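PDB 6I20: Aureochrome1-like protein from Ochromonas danica, which binds flavin mononucleotide in a PAS-fold domain and, as an aureochrome-like protein, probably senses blue light. Local coordinates for residues A[11-23]-A[107-119]. Sequence-based numbering, arbitrary orientation.
With FMN (flavin mononucleotide), chain E; EDO (1,2-ethanediol), chain F.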
# COMPACT_ATOMS: atom_id res chain seq x y z
N LEU A 11 13.08 5.08 -2.05
CA LEU A 11 11.80 5.27 -2.75
C LEU A 11 11.38 6.74 -2.71
O LEU A 11 10.81 7.23 -3.68
CB LEU A 11 10.73 4.37 -2.14
CG LEU A 11 10.93 2.88 -2.38
CD1 LEU A 11 9.99 2.09 -1.48
CD2 LEU A 11 10.77 2.52 -3.84
N GLN A 12 11.71 7.42 -1.62
CA GLN A 12 11.46 8.86 -1.50
C GLN A 12 12.25 9.63 -2.57
O GLN A 12 11.74 10.44 -3.33
CB GLN A 12 11.91 9.32 -0.10
CG GLN A 12 11.56 10.75 0.30
CD GLN A 12 12.14 11.13 1.66
OE1 GLN A 12 13.28 10.83 1.99
NE2 GLN A 12 11.32 11.78 2.47
N THR A 13 13.55 9.33 -2.64
CA THR A 13 14.45 10.02 -3.56
C THR A 13 14.05 9.76 -5.00
O THR A 13 14.12 10.65 -5.87
CB THR A 13 15.88 9.52 -3.32
OG1 THR A 13 16.27 9.86 -1.98
CG2 THR A 13 16.83 10.13 -4.30
N ALA A 14 13.66 8.52 -5.28
CA ALA A 14 13.20 8.13 -6.61
C ALA A 14 11.77 8.58 -6.95
O ALA A 14 11.24 8.27 -8.01
CB ALA A 14 13.33 6.62 -6.76
N GLN A 15 11.12 9.31 -6.02
CA GLN A 15 9.76 9.88 -6.24
C GLN A 15 8.71 8.82 -6.59
O GLN A 15 7.89 8.98 -7.49
CB GLN A 15 9.84 11.01 -7.28
CG GLN A 15 10.73 12.15 -6.84
CD GLN A 15 10.84 13.20 -7.92
OE1 GLN A 15 11.69 13.11 -8.79
NE2 GLN A 15 9.95 14.17 -7.89
N GLN A 16 8.76 7.72 -5.84
CA GLN A 16 7.83 6.63 -5.98
C GLN A 16 6.60 6.77 -5.11
O GLN A 16 6.51 7.70 -4.28
CB GLN A 16 8.56 5.31 -5.74
CG GLN A 16 9.72 5.10 -6.70
CD GLN A 16 9.30 5.05 -8.15
OE1 GLN A 16 8.44 4.27 -8.53
NE2 GLN A 16 9.91 5.91 -8.98
N ASN A 17 5.63 5.88 -5.31
CA ASN A 17 4.33 5.96 -4.59
C ASN A 17 4.39 4.93 -3.48
O ASN A 17 4.44 3.74 -3.73
CB ASN A 17 3.15 5.56 -5.50
CG ASN A 17 3.12 6.33 -6.78
OD1 ASN A 17 3.53 7.49 -6.84
ND2 ASN A 17 2.64 5.69 -7.84
N PHE A 18 4.34 5.36 -2.23
CA PHE A 18 4.37 4.42 -1.15
C PHE A 18 3.83 5.06 0.11
O PHE A 18 3.77 6.29 0.24
CB PHE A 18 5.81 3.87 -0.93
CG PHE A 18 6.78 4.90 -0.41
CD1 PHE A 18 7.45 5.73 -1.30
CD2 PHE A 18 6.99 5.08 0.97
CE1 PHE A 18 8.33 6.71 -0.85
CE2 PHE A 18 7.87 6.07 1.42
CZ PHE A 18 8.51 6.90 0.51
N VAL A 19 3.50 4.17 1.06
CA VAL A 19 3.13 4.53 2.41
C VAL A 19 3.82 3.60 3.39
O VAL A 19 4.25 2.50 3.03
CB VAL A 19 1.60 4.46 2.68
CG1 VAL A 19 0.87 5.42 1.77
CG2 VAL A 19 1.08 3.08 2.54
N ILE A 20 3.94 4.07 4.63
CA ILE A 20 4.43 3.28 5.76
C ILE A 20 3.30 3.24 6.80
O ILE A 20 2.75 4.31 7.12
CB ILE A 20 5.68 3.95 6.40
CG1 ILE A 20 6.72 4.27 5.32
CG2 ILE A 20 6.24 3.05 7.47
CD1 ILE A 20 7.21 3.04 4.59
N SER A 21 2.99 2.05 7.32
CA SER A 21 1.99 1.92 8.38
C SER A 21 2.65 1.47 9.67
O SER A 21 3.80 1.00 9.66
CB SER A 21 0.89 0.93 8.01
OG SER A 21 1.34 -0.43 8.15
N ASP A 22 1.95 1.61 10.77
CA ASP A 22 2.42 1.21 12.09
C ASP A 22 1.42 0.28 12.77
O ASP A 22 0.40 0.75 13.27
CB ASP A 22 2.70 2.43 12.97
CG ASP A 22 3.35 2.08 14.33
OD1 ASP A 22 3.28 0.92 14.78
OD2 ASP A 22 3.93 2.99 14.96
N PRO A 23 1.71 -1.03 12.82
CA PRO A 23 0.75 -1.97 13.35
C PRO A 23 0.53 -1.90 14.86
O PRO A 23 -0.40 -2.50 15.35
CB PRO A 23 1.30 -3.32 12.93
CG PRO A 23 2.78 -3.09 12.86
CD PRO A 23 2.94 -1.71 12.33
N GLY A 107 14.41 -8.99 14.37
CA GLY A 107 13.42 -9.61 13.53
C GLY A 107 12.00 -9.16 13.74
O GLY A 107 11.12 -9.61 13.03
N ASN A 108 11.76 -8.26 14.68
CA ASN A 108 10.38 -7.84 14.96
C ASN A 108 9.91 -6.99 13.82
O ASN A 108 10.64 -6.13 13.32
CB ASN A 108 10.34 -7.01 16.24
CG ASN A 108 10.81 -7.77 17.43
OD1 ASN A 108 10.24 -8.82 17.80
ND2 ASN A 108 11.89 -7.29 18.08
N VAL A 109 8.63 -7.12 13.45
CA VAL A 109 8.01 -6.18 12.53
C VAL A 109 7.81 -4.86 13.27
O VAL A 109 7.10 -4.80 14.30
CB VAL A 109 6.67 -6.73 11.98
CG1 VAL A 109 6.01 -5.70 11.10
CG2 VAL A 109 6.94 -8.04 11.26
N VAL A 110 8.35 -3.78 12.73
CA VAL A 110 8.20 -2.46 13.30
C VAL A 110 7.21 -1.66 12.47
O VAL A 110 6.39 -0.89 13.02
CB VAL A 110 9.56 -1.72 13.42
CG1 VAL A 110 9.39 -0.35 14.04
CG2 VAL A 110 10.49 -2.51 14.32
N ASN A 111 7.26 -1.77 11.17
CA ASN A 111 6.39 -1.03 10.27
C ASN A 111 6.07 -1.92 9.08
O ASN A 111 6.76 -2.92 8.82
CB ASN A 111 7.03 0.28 9.76
CG ASN A 111 7.20 1.33 10.83
OD1 ASN A 111 8.32 1.59 11.31
ND2 ASN A 111 6.10 1.99 11.22
N TYR A 112 5.05 -1.54 8.30
CA TYR A 112 4.86 -2.11 6.98
C TYR A 112 5.06 -1.06 5.91
O TYR A 112 4.71 0.11 6.10
CB TYR A 112 3.45 -2.71 6.81
CG TYR A 112 3.22 -3.90 7.68
CD1 TYR A 112 3.70 -5.15 7.33
CD2 TYR A 112 2.49 -3.81 8.84
CE1 TYR A 112 3.50 -6.24 8.15
CE2 TYR A 112 2.28 -4.91 9.66
CZ TYR A 112 2.79 -6.13 9.33
OH TYR A 112 2.58 -7.21 10.16
N LEU A 113 5.65 -1.50 4.79
CA LEU A 113 5.82 -0.70 3.61
C LEU A 113 4.80 -1.15 2.59
O LEU A 113 4.66 -2.34 2.35
CB LEU A 113 7.23 -0.93 3.04
CG LEU A 113 7.54 -0.32 1.69
CD1 LEU A 113 7.49 1.19 1.76
CD2 LEU A 113 8.91 -0.81 1.20
N GLY A 114 4.14 -0.19 1.94
CA GLY A 114 3.27 -0.51 0.82
C GLY A 114 3.63 0.36 -0.35
O GLY A 114 3.75 1.58 -0.21
N VAL A 115 3.88 -0.26 -1.49
CA VAL A 115 4.26 0.44 -2.71
C VAL A 115 3.20 0.22 -3.77
O VAL A 115 2.88 -0.93 -4.08
CB VAL A 115 5.65 -0.04 -3.23
CG1 VAL A 115 6.01 0.67 -4.54
CG2 VAL A 115 6.73 0.11 -2.14
N GLN A 116 2.65 1.30 -4.32
CA GLN A 116 1.55 1.24 -5.26
C GLN A 116 2.06 1.56 -6.66
O GLN A 116 2.75 2.53 -6.88
CB GLN A 116 0.46 2.26 -4.90
CG GLN A 116 -0.17 2.01 -3.55
CD GLN A 116 0.56 2.53 -2.34
OE1 GLN A 116 1.51 3.33 -2.43
NE2 GLN A 116 0.09 2.10 -1.12
N CYS A 117 1.63 0.78 -7.64
CA CYS A 117 1.87 1.09 -9.04
C CYS A 117 0.61 1.00 -9.85
O CYS A 117 -0.06 -0.04 -9.90
CB CYS A 117 2.90 0.13 -9.61
SG CYS A 117 3.28 0.54 -11.33
N LYS A 118 0.25 2.10 -10.48
CA LYS A 118 -0.89 2.11 -11.38
C LYS A 118 -0.54 1.28 -12.61
O LYS A 118 0.50 1.50 -13.24
CB LYS A 118 -1.32 3.52 -11.79
CG LYS A 118 -2.49 3.54 -12.77
CD LYS A 118 -3.09 4.93 -12.93
CE LYS A 118 -2.16 5.86 -13.72
NZ LYS A 118 -1.92 5.35 -15.08
N VAL A 119 -1.41 0.35 -12.94
CA VAL A 119 -1.26 -0.50 -14.12
C VAL A 119 -2.52 -0.45 -15.00
O VAL A 119 -3.59 -0.06 -14.51
CB VAL A 119 -0.91 -1.95 -13.72
CG1 VAL A 119 0.36 -1.97 -12.89
CG2 VAL A 119 -2.02 -2.64 -12.95
N1 FMN E . -5.12 -1.51 0.35
C2 FMN E . -5.45 -0.96 -0.84
O2 FMN E . -6.56 -1.24 -1.33
N3 FMN E . -4.63 -0.12 -1.52
C4 FMN E . -3.39 0.22 -1.05
O4 FMN E . -2.63 0.95 -1.74
C4A FMN E . -3.01 -0.30 0.22
N5 FMN E . -1.80 0.02 0.76
C5A FMN E . -1.45 -0.57 1.93
C6 FMN E . -0.19 -0.29 2.51
C7 FMN E . 0.21 -0.85 3.68
C7M FMN E . 1.60 -0.55 4.26
C8 FMN E . -0.65 -1.77 4.37
C8M FMN E . -0.22 -2.41 5.65
C9 FMN E . -1.88 -2.06 3.83
C9A FMN E . -2.30 -1.52 2.63
N10 FMN E . -3.60 -1.77 2.10
C10 FMN E . -3.92 -1.23 0.89
C1' FMN E . -4.47 -2.78 2.70
C2' FMN E . -5.43 -2.28 3.78
O2' FMN E . -4.78 -1.25 4.53
C3' FMN E . -5.79 -3.43 4.70
O3' FMN E . -4.62 -4.06 5.26
C4' FMN E . -6.66 -4.50 4.07
O4' FMN E . -7.81 -3.86 3.49
C5' FMN E . -7.16 -5.51 5.16
O5' FMN E . -7.48 -4.81 6.40
P FMN E . -8.55 -5.51 7.38
O1P FMN E . -8.76 -4.57 8.51
O2P FMN E . -9.76 -5.74 6.58
O3P FMN E . -7.87 -6.81 7.78
C1 EDO F . 1.54 6.85 -10.55
O1 EDO F . 2.64 7.70 -10.31
C2 EDO F . 2.02 5.66 -11.37
O2 EDO F . 2.03 4.43 -10.62
O HOH W 1 5.43 3.73 -7.17
O HOH W 2 5.90 4.12 13.32
O HOH W 3 5.56 -0.46 15.49
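Ser21 OG, hydrogen-bonded to Asn28 OD1, lies at the edge of the Tyr112 ring, in its plane and 3.4 Å from Tyr112 CB, while Val109 CG1 sits over one ring face and the Pro23 side chain crosses at a slant, its CG 3.7 Å from Tyr112 CE2. The flat amide of Asn111 reaches Ser21 O through ND2, a nearly straight bond (3.0 Å, 163°) with the acceptor in the amide plane but ND2 above the carbonyl plane. Tyr112 N grips the same oxygen from the opposite face of that plane. Asn111 OD1 is held by Tyr5 OH, so a leucine here would probably cost Ser21 O one of its two donors and leave the Tyr5 hydroxyl without this mate. Strands 18-21 and 109-119 pair antiparallel, neighbours in the PAS sheet, and Val19 N donates to Gly114 O (2.9 Å). Val19, Ser21 and Tyr112 face the flavin, which lies close over Gly114, FMN C7M 3.5 Å from Gly114 N. Gln116, bent at chi2 (82°), sends NE2 to FMN O4 (3.0 Å) and, weakly, to N5, as in flavin-binding LOV domains. On the other sheet face Phe18 CD2 packs on Leu113 CD1 (4.0 Å), and Leu11 CD1 from helix 6-13 meets Val115 CG2 tip to tip (3.9 Å).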